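Local coordinates for protein Ribose/Galactose Isomerase (Vibrio parahaemolyticus, PDB 3ONO) that probably interconverts aldose and ketose sugar phosphates as an isomerase of the LacAB/RpiB family, at residues K65-V70 / Q193-A198. Residues are numbered along the deposited sequence; the frame is centred on the assembly and turned at random.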
# COMPACT_ATOMS: atom_id res chain seq x y z
N LYS A 65 6.45 33.06 7.64
CA LYS A 65 5.08 33.17 7.16
C LYS A 65 4.97 33.49 5.67
O LYS A 65 3.91 33.89 5.20
CB LYS A 65 4.28 34.13 8.01
CG LYS A 65 4.22 33.72 9.47
CD LYS A 65 3.33 34.67 10.26
CE LYS A 65 3.52 34.51 11.76
NZ LYS A 65 2.75 35.56 12.51
N ALA A 66 6.06 33.28 4.93
CA ALA A 66 6.04 33.47 3.48
C ALA A 66 5.07 32.51 2.80
O ALA A 66 4.45 32.85 1.79
CB ALA A 66 7.44 33.31 2.89
N VAL A 67 4.96 31.30 3.33
CA VAL A 67 3.97 30.36 2.85
C VAL A 67 3.26 29.70 4.03
O VAL A 67 3.72 29.78 5.17
CB VAL A 67 4.56 29.26 1.92
CG1 VAL A 67 5.33 29.89 0.77
CG2 VAL A 67 5.42 28.29 2.71
N ASP A 68 2.14 29.04 3.72
CA ASP A 68 1.32 28.39 4.73
C ASP A 68 1.54 26.89 4.77
O ASP A 68 1.27 26.27 5.80
CB ASP A 68 -0.16 28.65 4.45
CG ASP A 68 -0.47 30.13 4.34
OD1 ASP A 68 -0.16 30.85 5.31
OD2 ASP A 68 -1.01 30.55 3.29
N PHE A 69 2.05 26.31 3.69
CA PHE A 69 2.13 24.85 3.57
C PHE A 69 3.27 24.49 2.63
O PHE A 69 3.53 25.19 1.66
CB PHE A 69 0.81 24.30 3.01
CG PHE A 69 0.54 22.86 3.37
CD1 PHE A 69 1.01 21.84 2.56
CD2 PHE A 69 -0.17 22.53 4.52
CE1 PHE A 69 0.75 20.50 2.88
CE2 PHE A 69 -0.43 21.19 4.85
CZ PHE A 69 0.04 20.17 4.03
N VAL A 70 3.93 23.38 2.93
CA VAL A 70 5.03 22.89 2.11
C VAL A 70 4.74 21.49 1.57
O VAL A 70 4.34 20.61 2.31
CB VAL A 70 6.34 22.86 2.94
CG1 VAL A 70 7.43 22.02 2.24
CG2 VAL A 70 6.81 24.31 3.20
N GLN A 193 14.19 32.89 -3.65
CA GLN A 193 14.27 34.29 -3.22
C GLN A 193 13.01 35.07 -3.62
O GLN A 193 12.51 35.89 -2.86
CB GLN A 193 15.53 34.94 -3.78
CG GLN A 193 16.80 34.39 -3.13
CD GLN A 193 18.05 34.91 -3.79
OE1 GLN A 193 18.05 36.00 -4.37
NE2 GLN A 193 19.14 34.14 -3.69
N GLU A 194 12.50 34.79 -4.82
CA GLU A 194 11.34 35.51 -5.30
C GLU A 194 10.13 35.28 -4.40
O GLU A 194 9.38 36.20 -4.09
CB GLU A 194 11.01 35.11 -6.74
CG GLU A 194 9.93 35.96 -7.39
CD GLU A 194 9.57 35.50 -8.79
OE1 GLU A 194 10.31 34.66 -9.35
OE2 GLU A 194 8.55 35.99 -9.33
N CYS A 195 9.94 34.03 -3.99
CA CYS A 195 8.85 33.69 -3.08
C CYS A 195 9.12 34.33 -1.71
O CYS A 195 8.28 35.05 -1.18
CB CYS A 195 8.72 32.16 -2.95
SG CYS A 195 7.58 31.60 -1.65
N PHE A 196 10.29 34.08 -1.15
CA PHE A 196 10.60 34.53 0.19
C PHE A 196 10.47 36.04 0.36
O PHE A 196 9.76 36.53 1.23
CB PHE A 196 12.02 34.10 0.60
CG PHE A 196 12.44 34.64 1.93
CD1 PHE A 196 11.87 34.14 3.09
CD2 PHE A 196 13.38 35.66 2.02
CE1 PHE A 196 12.26 34.65 4.33
CE2 PHE A 196 13.77 36.16 3.25
CZ PHE A 196 13.22 35.67 4.41
N PHE A 197 11.19 36.78 -0.47
CA PHE A 197 11.23 38.23 -0.29
C PHE A 197 9.89 38.91 -0.55
O PHE A 197 9.59 39.96 0.04
CB PHE A 197 12.36 38.84 -1.12
CG PHE A 197 13.72 38.57 -0.56
CD1 PHE A 197 14.06 39.00 0.72
CD2 PHE A 197 14.67 37.87 -1.29
CE1 PHE A 197 15.31 38.76 1.25
CE2 PHE A 197 15.91 37.62 -0.76
CZ PHE A 197 16.24 38.06 0.51
N ALA A 198 9.08 38.32 -1.41
CA ALA A 198 7.76 38.85 -1.73
C ALA A 198 6.76 38.66 -0.60
O ALA A 198 5.81 39.43 -0.46
CB ALA A 198 7.24 38.21 -3.00
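Apolar side-chain packing carries the contact between Val67 and Cys195: CG1 of Val67 lies 3.7 Å from SG of Cys195. Both torsions account for the meeting. In Cys195 the sulfur stands anti to the backbone N (chi1 170°), which extends it from the helix toward the turn; in Val67 CG1 lies anti to the carbonyl carbon and becomes the branch that reaches the sulfur.

The second approach brings a methyl group loosely up to the helix backbone. Ala66 directs its CB toward 193-198, where that carbon comes within 4.3 Å of the carbonyl O of Phe196, and the CA atoms of Ala66 and Phe196 are 5.7 Å apart, the nearest such pair. The CB of Phe196 points away from 65-70, and its ring packs on helices 51-63 and 203-212.

Topologically, Lys65 ends helix 51-63 in a Schellman motif with positive phi (65°), and residues 66-68 lead from it into strand 69-74 of the parallel sheet. The contact thus joins this helix-to-strand connection of the alpha-beta-alpha sandwich to helix 190-199. With no hydrogen bond across it and just 126 Å² buried in total, the chemistry implies a small van der Waals seam, apolar at Val67 and Cys195, with a methyl near a backbone carbonyl at Ala66.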